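Local coordinates for ABC-type transport system, molybdenum-specific extracellular solute-binding protein (Clostridium difficile, PDB 4KD5) that probably captures molybdate or tungstate outside the cell and hands it to an ABC transporter for import, at residues D88-S93 / S170-N175; T132-K137 / E186-P191; V164-F169 / E182-K187. One frame throughout, in Å; residues are numbered along the deposited sequence.

Contact 1. Residues D88-S93 / S170-N175; sequences DLVLIS and SDTVNN
Thr172 sets its methyl between two strand side chains: CG2 lies 4.0 Å from CG2 of Val90 and 4.0 Å from CG2 of Ile92. Here a loop crosses one face of a beta-sheet, in one lobe of a two-lobed solute-binding fold of the periplasmic-binding-protein type, and these three buried residues carry the contact. Val90 meets the methyl tip to tip, while Ile92 slides past it in the opposite direction and touches with its short branch rather than its longer CG1 arm. Being two apart on an extended strand, Val90 and Ile92 turn to the same face, toward the loop; Leu89 and Leu91 go to the other face of the sheet.

The rotation of Thr172 divides its two branches cleanly. CG2 stands anti to the carbonyl carbon and faces the strand, whereas OG1 (chi1 74°) is turned back into its own loop and hydrogen-bonds to the carbonyl O of Phe169. The hydroxyl is thus satisfied locally, and only carbon is presented to the hydrophobic sheet face.

One shell out, the topology explains why the loop lies here. Strand 82-94 pairs antiparallel with 164-168 along one edge and with 178-183 along the other, so the chain joining those two neighbours crosses over one face of it. Thr172 accordingly also packs on Val167 of the first strand and Ile178 of the second, and Ile92 on Leu154 of helix 150-159, which begins at Val150, a predicted molybdate-binding residue. Past Thr172 the chain reverses in a type II turn ending at Asn175, whose side chain is held at both ends: OD1 accepts from the backbone N of Lys177, and ND2 hydrogen-bonds to OE1 of Gln158.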
loop_
_atom_site.group_PDB
_atom_site.type_symbol
_atom_site.label_atom_id
_atom_site.label_comp_id
_atom_site.label_asym_id
_atom_site.label_seq_id
_atom_site.Cartn_x
_atom_site.Cartn_y
_atom_site.Cartn_z
ATOM N N ASP A 88 -13.154 -11.496 27.983
ATOM C CA ASP A 88 -14.323 -11.666 28.833
ATOM C C ASP A 88 -13.900 -11.956 30.261
ATOM O O ASP A 88 -12.921 -12.665 30.489
ATOM C CB ASP A 88 -15.221 -12.789 28.306
ATOM C CG ASP A 88 -16.381 -12.269 27.482
ATOM O OD1 ASP A 88 -16.854 -11.153 27.772
ATOM O OD2 ASP A 88 -16.818 -12.972 26.548
ATOM N N LEU A 89 -14.628 -11.388 31.219
ATOM C CA LEU A 89 -14.383 -11.672 32.629
ATOM C C LEU A 89 -15.218 -12.892 32.990
ATOM O O LEU A 89 -16.448 -12.870 32.866
ATOM C CB LEU A 89 -14.797 -10.489 33.500
ATOM C CG LEU A 89 -14.001 -10.139 34.760
ATOM C CD1 LEU A 89 -14.920 -9.992 35.949
ATOM C CD2 LEU A 89 -12.933 -11.162 35.065
ATOM N N VAL A 90 -14.559 -13.963 33.420
ATOM C CA VAL A 90 -15.269 -15.209 33.689
ATOM C C VAL A 90 -15.144 -15.684 35.129
ATOM O O VAL A 90 -14.215 -15.303 35.846
ATOM C CB VAL A 90 -14.837 -16.336 32.724
ATOM C CG1 VAL A 90 -15.149 -15.959 31.292
ATOM C CG2 VAL A 90 -13.350 -16.633 32.881
ATOM N N LEU A 91 -16.099 -16.514 35.538
ATOM C CA LEU A 91 -16.085 -17.144 36.853
ATOM C C LEU A 91 -15.569 -18.578 36.724
ATOM O O LEU A 91 -16.137 -19.390 35.989
ATOM C CB LEU A 91 -17.492 -17.151 37.450
ATOM C CG LEU A 91 -17.689 -17.813 38.816
ATOM C CD1 LEU A 91 -16.926 -17.074 39.900
ATOM C CD2 LEU A 91 -19.166 -17.899 39.174
ATOM N N ILE A 92 -14.491 -18.892 37.436
ATOM C CA ILE A 92 -13.906 -20.229 37.365
ATOM C C ILE A 92 -14.009 -21.005 38.681
ATOM O O ILE A 92 -14.189 -20.424 39.753
ATOM C CB ILE A 92 -12.433 -20.186 36.936
ATOM C CG1 ILE A 92 -11.608 -19.374 37.932
ATOM C CG2 ILE A 92 -12.290 -19.629 35.522
ATOM C CD1 ILE A 92 -10.121 -19.505 37.732
ATOM N N SER A 93 -13.874 -22.324 38.582
ATOM C CA SER A 93 -13.796 -23.206 39.739
ATOM C C SER A 93 -12.890 -24.372 39.363
ATOM O O SER A 93 -12.372 -24.418 38.251
ATOM C CB SER A 93 -15.181 -23.704 40.139
ATOM O OG SER A 93 -15.775 -24.445 39.097
ATOM N N SER A 170 -9.141 -15.764 28.420
ATOM C CA SER A 170 -7.869 -16.104 27.789
ATOM C C SER A 170 -6.869 -16.709 28.772
ATOM O O SER A 170 -5.913 -17.373 28.363
ATOM C CB SER A 170 -7.260 -14.887 27.093
ATOM O OG SER A 170 -7.065 -13.815 27.986
ATOM N N ASP A 171 -7.091 -16.477 30.064
ATOM C CA ASP A 171 -6.244 -17.060 31.101
ATOM C C ASP A 171 -6.656 -18.496 31.414
ATOM O O ASP A 171 -5.991 -19.183 32.185
ATOM C CB ASP A 171 -6.312 -16.221 32.379
ATOM C CG ASP A 171 -5.781 -14.812 32.192
ATOM O OD1 ASP A 171 -4.765 -14.634 31.488
ATOM O OD2 ASP A 171 -6.381 -13.879 32.769
ATOM N N THR A 172 -7.756 -18.941 30.811
ATOM C CA THR A 172 -8.300 -20.274 31.082
ATOM C C THR A 172 -7.939 -21.313 30.028
ATOM O O THR A 172 -8.006 -22.514 30.296
ATOM C CB THR A 172 -9.835 -20.258 31.228
ATOM O OG1 THR A 172 -10.441 -20.099 29.938
ATOM C CG2 THR A 172 -10.267 -19.124 32.138
ATOM N N VAL A 173 -7.587 -20.859 28.826
ATOM C CA VAL A 173 -7.269 -21.782 27.732
ATOM C C VAL A 173 -6.071 -22.668 28.073
ATOM O O VAL A 173 -5.183 -22.263 28.827
ATOM C CB VAL A 173 -7.029 -21.052 26.383
ATOM C CG1 VAL A 173 -8.319 -20.438 25.866
ATOM C CG2 VAL A 173 -5.964 -19.979 26.532
ATOM N N ASN A 174 -6.077 -23.883 27.530
ATOM C CA ASN A 174 -5.021 -24.872 27.767
ATOM C C ASN A 174 -4.920 -25.310 29.231
ATOM O O ASN A 174 -3.839 -25.652 29.707
ATOM C CB ASN A 174 -3.665 -24.367 27.244
ATOM C CG ASN A 174 -2.716 -25.494 26.881
ATOM O OD1 ASN A 174 -1.943 -25.963 27.717
ATOM N ND2 ASN A 174 -2.764 -25.929 25.627
ATOM N N ASN A 175 -6.054 -25.313 29.932
ATOM C CA ASN A 175 -6.103 -25.738 31.337
ATOM C C ASN A 175 -7.381 -26.513 31.684
ATOM O O ASN A 175 -8.463 -25.929 31.812
ATOM C CB ASN A 175 -5.928 -24.535 32.279
ATOM C CG ASN A 175 -5.565 -24.943 33.705
ATOM O OD1 ASN A 175 -5.412 -26.128 34.014
ATOM N ND2 ASN A 175 -5.414 -23.953 34.578
#

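Contact 2. Residues T132-K137 / E186-P191; sequences TNLNLK and EKTHSP
Asn133 reaches from the last turn of helix 122-133 to the carbonyl oxygen of Thr188, in the short 3-10 turn that follows strand 178-183. A Schellman motif ends the helix here, with positive phi at Asn135 and its N bonded back to Thr132 O at 3.0 Å; the chain peels away just beyond the contact.

Following Asn133 outward, CB already lies 3.7 Å from Thr188 O. CG sits at the same distance from that oxygen, the side chain passing across the end of the carbonyl. ND2 then closes to 3.0 Å from Thr188 O. This placement follows from a CG anti to the carbonyl carbon of Asn133 (chi1 -71°), which sends the amide out toward the turn.

Next door, Leu134 starts off to one side, but its tip swings in, and CD2 crosses the methyl CG2 of Thr188 at 4.2 Å. Thr188 gives only that methyl and its carbonyl to the helix end; OG1 is turned back to its own turn, where it hydrogen-bonds to Asp185 O. The joint continues along the helix, where Val130 packs on both Thr188 and His189 and Glu129 OE1 accepts from the backbone N of Ser190. Ser190 also touches Tyr126, which lines the pocket of a bound 2-butanol. His189 turns its ring away from Asn133: Glu186 O lies above one face near the rim, and Thr188 OG1 lies in the ring plane, 3.7 Å from ND1.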
loop_
_atom_site.group_PDB
_atom_site.type_symbol
_atom_site.label_atom_id
_atom_site.label_comp_id
_atom_site.label_asym_id
_atom_site.label_seq_id
_atom_site.Cartn_x
_atom_site.Cartn_y
_atom_site.Cartn_z
ATOM N N THR A 132 -19.686 -4.621 42.061
ATOM C CA THR A 132 -20.262 -3.315 42.388
ATOM C C THR A 132 -21.604 -3.116 41.681
ATOM O O THR A 132 -22.619 -2.833 42.318
ATOM C CB THR A 132 -19.303 -2.174 41.994
ATOM O OG1 THR A 132 -18.093 -2.279 42.759
ATOM C CG2 THR A 132 -19.936 -0.817 42.237
ATOM N N ASN A 133 -21.596 -3.265 40.361
ATOM C CA ASN A 133 -22.795 -3.093 39.552
ATOM C C ASN A 133 -23.908 -4.094 39.863
ATOM O O ASN A 133 -25.083 -3.768 39.749
ATOM C CB ASN A 133 -22.428 -3.134 38.065
ATOM C CG ASN A 133 -21.661 -1.909 37.618
ATOM O OD1 ASN A 133 -21.318 -1.045 38.424
ATOM N ND2 ASN A 133 -21.384 -1.831 36.317
ATOM N N LEU A 134 -23.529 -5.307 40.249
ATOM C CA LEU A 134 -24.499 -6.336 40.619
ATOM C C LEU A 134 -24.898 -6.238 42.099
ATOM O O LEU A 134 -25.650 -7.080 42.598
ATOM C CB LEU A 134 -23.966 -7.738 40.312
ATOM C CG LEU A 134 -23.894 -8.154 38.847
ATOM C CD1 LEU A 134 -23.229 -9.511 38.706
ATOM C CD2 LEU A 134 -25.280 -8.206 38.248
ATOM N N ASN A 135 -24.389 -5.213 42.783
ATOM C CA ASN A 135 -24.703 -4.962 44.189
ATOM C C ASN A 135 -24.342 -6.137 45.097
ATOM O O ASN A 135 -25.056 -6.442 46.046
ATOM C CB ASN A 135 -26.183 -4.601 44.348
ATOM C CG ASN A 135 -26.692 -3.711 43.232
ATOM O OD1 ASN A 135 -26.112 -2.668 42.938
ATOM N ND2 ASN A 135 -27.773 -4.136 42.585
ATOM N N LEU A 136 -23.222 -6.784 44.797
ATOM C CA LEU A 136 -22.784 -7.958 45.538
ATOM C C LEU A 136 -21.517 -7.679 46.333
ATOM O O LEU A 136 -21.093 -8.504 47.141
ATOM C CB LEU A 136 -22.546 -9.131 44.586
ATOM C CG LEU A 136 -23.741 -9.687 43.818
ATOM C CD1 LEU A 136 -23.333 -10.878 42.969
ATOM C CD2 LEU A 136 -24.831 -10.085 44.782
ATOM N N LYS A 137 -20.914 -6.515 46.104
ATOM C CA LYS A 137 -19.598 -6.221 46.667
ATOM C C LYS A 137 -19.568 -6.177 48.195
ATOM O O LYS A 137 -18.597 -6.621 48.809
ATOM C CB LYS A 137 -19.022 -4.921 46.095
ATOM C CG LYS A 137 -17.509 -4.853 46.200
ATOM C CD LYS A 137 -16.991 -3.428 46.135
ATOM C CE LYS A 137 -15.544 -3.371 46.606
ATOM N NZ LYS A 137 -14.969 -1.995 46.598
ATOM N N GLU A 186 -21.609 -8.759 29.840
ATOM C CA GLU A 186 -20.798 -7.639 29.373
ATOM C C GLU A 186 -21.348 -6.284 29.818
ATOM O O GLU A 186 -20.594 -5.322 29.964
ATOM C CB GLU A 186 -20.663 -7.686 27.848
ATOM C CG GLU A 186 -19.917 -8.902 27.318
ATOM C CD GLU A 186 -18.693 -8.521 26.504
ATOM O OE1 GLU A 186 -18.067 -9.423 25.909
ATOM O OE2 GLU A 186 -18.357 -7.318 26.463
ATOM N N LYS A 187 -22.659 -6.220 30.033
ATOM C CA LYS A 187 -23.331 -4.998 30.481
ATOM C C LYS A 187 -22.853 -4.533 31.854
ATOM O O LYS A 187 -23.066 -3.385 32.240
ATOM C CB LYS A 187 -24.844 -5.227 30.571
ATOM C CG LYS A 187 -25.550 -5.610 29.277
ATOM C CD LYS A 187 -26.960 -6.132 29.585
ATOM C CE LYS A 187 -27.805 -6.327 28.329
ATOM N NZ LYS A 187 -28.315 -5.041 27.776
ATOM N N THR A 188 -22.213 -5.437 32.590
ATOM C CA THR A 188 -21.898 -5.217 34.000
ATOM C C THR A 188 -20.510 -4.625 34.271
ATOM O O THR A 188 -20.140 -4.430 35.430
ATOM C CB THR A 188 -22.059 -6.517 34.811
ATOM O OG1 THR A 188 -21.105 -7.484 34.358
ATOM C CG2 THR A 188 -23.456 -7.083 34.636
ATOM N N HIS A 189 -19.745 -4.352 33.213
ATOM C CA HIS A 189 -18.404 -3.778 33.364
ATOM C C HIS A 189 -17.914 -3.045 32.114
ATOM O O HIS A 189 -18.437 -3.245 31.017
ATOM C CB HIS A 189 -17.391 -4.862 33.762
ATOM C CG HIS A 189 -17.137 -5.866 32.707
ATOM N ND1 HIS A 189 -17.949 -7.009 32.527
ATOM C CD2 HIS A 189 -16.188 -5.973 31.748
ATOM C CE1 HIS A 189 -17.490 -7.701 31.533
ATOM N NE2 HIS A 189 -16.430 -7.123 31.025
ATOM N N SER A 190 -16.908 -2.190 32.296
ATOM C CA SER A 190 -16.292 -1.459 31.192
ATOM C C SER A 190 -15.666 -2.444 30.206
ATOM O O SER A 190 -15.109 -3.461 30.619
ATOM C CB SER A 190 -15.220 -0.514 31.732
ATOM O OG SER A 190 -14.659 0.279 30.704
ATOM N N PRO A 191 -15.762 -2.149 28.899
ATOM C CA PRO A 191 -15.234 -3.047 27.863
ATOM C C PRO A 191 -13.760 -3.383 28.079
ATOM O O PRO A 191 -12.941 -2.478 28.267
ATOM C CB PRO A 191 -15.392 -2.225 26.582
ATOM C CG PRO A 191 -16.538 -1.316 26.870
ATOM C CD PRO A 191 -16.402 -0.956 28.319
#

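Contact 3. Residues V164-F169 / E182-K187; sequences VGFVYF and EKTDEK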
loop_
_atom_site.group_PDB
_atom_site.type_symbol
_atom_site.label_atom_id
_atom_site.label_comp_id
_atom_site.label_asym_id
_atom_site.label_seq_id
_atom_site.Cartn_x
_atom_site.Cartn_y
_atom_site.Cartn_z
ATOM N N VAL A 164 -14.189 -20.379 44.174
ATOM C CA VAL A 164 -14.309 -19.811 42.834
ATOM C C VAL A 164 -13.318 -18.673 42.615
ATOM O O VAL A 164 -12.637 -18.241 43.548
ATOM C CB VAL A 164 -15.728 -19.290 42.543
ATOM C CG1 VAL A 164 -16.743 -20.383 42.747
ATOM C CG2 VAL A 164 -16.047 -18.110 43.445
ATOM N N GLY A 165 -13.248 -18.186 41.379
ATOM C CA GLY A 165 -12.358 -17.089 41.042
ATOM C C GLY A 165 -12.847 -16.249 39.876
ATOM O O GLY A 165 -13.708 -16.677 39.104
ATOM N N PHE A 166 -12.301 -15.041 39.758
ATOM C CA PHE A 166 -12.600 -14.171 38.624
ATOM C C PHE A 166 -11.347 -13.964 37.786
ATOM O O PHE A 166 -10.286 -13.612 38.307
ATOM C CB PHE A 166 -13.166 -12.829 39.093
ATOM C CG PHE A 166 -14.631 -12.873 39.413
ATOM C CD1 PHE A 166 -15.573 -12.721 38.408
ATOM C CD2 PHE A 166 -15.069 -13.074 40.714
ATOM C CE1 PHE A 166 -16.928 -12.763 38.693
ATOM C CE2 PHE A 166 -16.424 -13.118 41.004
ATOM C CZ PHE A 166 -17.353 -12.962 39.993
ATOM N N VAL A 167 -11.476 -14.184 36.483
ATOM C CA VAL A 167 -10.312 -14.263 35.614
ATOM C C VAL A 167 -10.726 -13.979 34.165
ATOM O O VAL A 167 -11.909 -14.050 33.845
ATOM C CB VAL A 167 -9.654 -15.653 35.776
ATOM C CG1 VAL A 167 -9.953 -16.543 34.589
ATOM C CG2 VAL A 167 -8.165 -15.529 35.995
ATOM N N TYR A 168 -9.775 -13.623 33.303
ATOM C CA TYR A 168 -10.081 -13.465 31.879
ATOM C C TYR A 168 -10.253 -14.836 31.230
ATOM O O TYR A 168 -9.634 -15.804 31.663
ATOM C CB TYR A 168 -8.977 -12.691 31.154
ATOM C CG TYR A 168 -8.906 -11.222 31.491
ATOM C CD1 TYR A 168 -9.973 -10.571 32.090
ATOM C CD2 TYR A 168 -7.772 -10.483 31.198
ATOM C CE1 TYR A 168 -9.908 -9.227 32.393
ATOM C CE2 TYR A 168 -7.699 -9.142 31.496
ATOM C CZ TYR A 168 -8.770 -8.521 32.095
ATOM O OH TYR A 168 -8.704 -7.185 32.393
ATOM N N PHE A 169 -11.076 -14.929 30.190
ATOM C CA PHE A 169 -11.259 -16.210 29.520
ATOM C C PHE A 169 -9.951 -16.700 28.908
ATOM O O PHE A 169 -9.678 -17.897 28.886
ATOM C CB PHE A 169 -12.337 -16.118 28.448
ATOM C CG PHE A 169 -12.768 -17.452 27.918
ATOM C CD1 PHE A 169 -13.352 -18.388 28.761
ATOM C CD2 PHE A 169 -12.598 -17.771 26.582
ATOM C CE1 PHE A 169 -13.752 -19.619 28.279
ATOM C CE2 PHE A 169 -12.999 -19.005 26.093
ATOM C CZ PHE A 169 -13.576 -19.929 26.944
ATOM N N GLU A 182 -19.243 -19.708 34.373
ATOM C CA GLU A 182 -20.129 -18.767 33.703
ATOM C C GLU A 182 -19.352 -17.518 33.310
ATOM O O GLU A 182 -18.418 -17.115 34.009
ATOM C CB GLU A 182 -21.296 -18.392 34.624
ATOM C CG GLU A 182 -22.398 -17.592 33.943
ATOM C CD GLU A 182 -23.528 -17.220 34.890
ATOM O OE1 GLU A 182 -24.264 -16.260 34.584
ATOM O OE2 GLU A 182 -23.687 -17.890 35.934
ATOM N N LYS A 183 -19.728 -16.908 32.191
ATOM C CA LYS A 183 -19.117 -15.652 31.783
ATOM C C LYS A 183 -19.978 -14.499 32.277
ATOM O O LYS A 183 -21.194 -14.508 32.090
ATOM C CB LYS A 183 -18.968 -15.590 30.262
ATOM C CG LYS A 183 -18.291 -16.817 29.659
ATOM C CD LYS A 183 -17.729 -16.540 28.269
ATOM C CE LYS A 183 -16.954 -17.740 27.742
ATOM N NZ LYS A 183 -16.215 -17.431 26.486
ATOM N N THR A 184 -19.350 -13.514 32.914
ATOM C CA THR A 184 -20.078 -12.348 33.406
ATOM C C THR A 184 -20.719 -11.613 32.241
ATOM O O THR A 184 -20.153 -11.564 31.148
ATOM C CB THR A 184 -19.176 -11.380 34.212
ATOM O OG1 THR A 184 -18.224 -10.757 33.343
ATOM C CG2 THR A 184 -18.447 -12.122 35.321
ATOM N N ASP A 185 -21.881 -11.036 32.479
ATOM C CA ASP A 185 -22.561 -10.260 31.471
ATOM C C ASP A 185 -21.707 -9.055 31.122
ATOM O O ASP A 185 -21.162 -8.400 31.990
ATOM C CB ASP A 185 -23.910 -9.803 32.012
ATOM C CG ASP A 185 -24.897 -9.484 30.925
ATOM O OD1 ASP A 185 -24.472 -9.091 29.825
ATOM O OD2 ASP A 185 -26.108 -9.620 31.168
ATOM N N GLU A 186 -21.609 -8.759 29.840
ATOM C CA GLU A 186 -20.798 -7.639 29.373
ATOM C C GLU A 186 -21.348 -6.284 29.818
ATOM O O GLU A 186 -20.594 -5.322 29.964
ATOM C CB GLU A 186 -20.663 -7.686 27.848
ATOM C CG GLU A 186 -19.917 -8.902 27.318
ATOM C CD GLU A 186 -18.693 -8.521 26.504
ATOM O OE1 GLU A 186 -18.067 -9.423 25.909
ATOM O OE2 GLU A 186 -18.357 -7.318 26.463
ATOM N N LYS A 187 -22.659 -6.220 30.033
ATOM C CA LYS A 187 -23.331 -4.998 30.481
ATOM C C LYS A 187 -22.853 -4.533 31.854
ATOM O O LYS A 187 -23.066 -3.385 32.240
ATOM C CB LYS A 187 -24.844 -5.227 30.571
ATOM C CG LYS A 187 -25.550 -5.610 29.277
ATOM C CD LYS A 187 -26.960 -6.132 29.585
ATOM C CE LYS A 187 -27.805 -6.327 28.329
ATOM N NZ LYS A 187 -28.315 -5.041 27.776
#
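Lys183 NZ sits almost exactly over the centre of the Phe169 ring, 3.4 Å from the centroid and 4° off the ring normal, a textbook cation-pi contact. It joins the ends of two strands that flank strand 82-94 on its opposite edges, in the sheet of one lobe of a two-lobed solute-binding fold. Because the ammonium is so well centred, it is nearly equidistant from all six ring carbons; CE2 is among the closest, at 3.6 Å. The methylene before it adds a CH-pi contact, with Lys183 CE 3.9 Å from the same centroid.

The lysine gets there by stretching. From CG onward its chain is extended, and it runs across the sheet, passing Val90 of the intervening strand, to end over the ring. Phe169, its backbone paired with that of Asp88, which fixes where the side chain starts, comes to meet it with CG anti to its own backbone N (chi1 -168°). The phenyl face probably gives the ammonium some electrostatic stabilisation at a spot where the lysine itself is exposed.

Across the sheet from this pair, Thr184 and Phe166 meet at the face that carries Leu89. The methyl CG2 of Thr184 approaches the ring edge close to its plane, 3.8 Å from CE1 of Phe166, a ring also packed by Ile113 and Val115 of a neighbouring strand and Ala127 of helix 122-133. The hydroxyl OG1 of Thr184 hydrogen-bonds to Leu89 O, tying the residue just past strand 178-183 to the central strand. Tyr168, which lies between Phe166 and Phe169 in the sequence, is a predicted molybdate-binding residue. Beyond Thr184 the chain enters its 3-10 turn, where Lys187 N makes a weak 3.4 Å bond to Asp185 OD1.

How the contacts relate
All three contacts belong to one lobe; contacts 1 and 3 are built round strand 82-94. Those two lie 8 Å apart between centres and share its sheet: contact 1 places the 170-175 loop on one face, while contact 3 bridges the flanking strands on both faces. Contact 2 continues from contact 3 through the common residues Glu186 and Lys187, its centre 10 Å away, and brings the chain against the end of helix 122-133. Contacts 1 and 2 are 18 Å apart. In sequence the segments run 88-93, 132-137, 164-169, 170-175, 182-187, 186-191, interleaving contact 1 with both others. Together they connect sheet, loop and helix beside the predicted molybdate site.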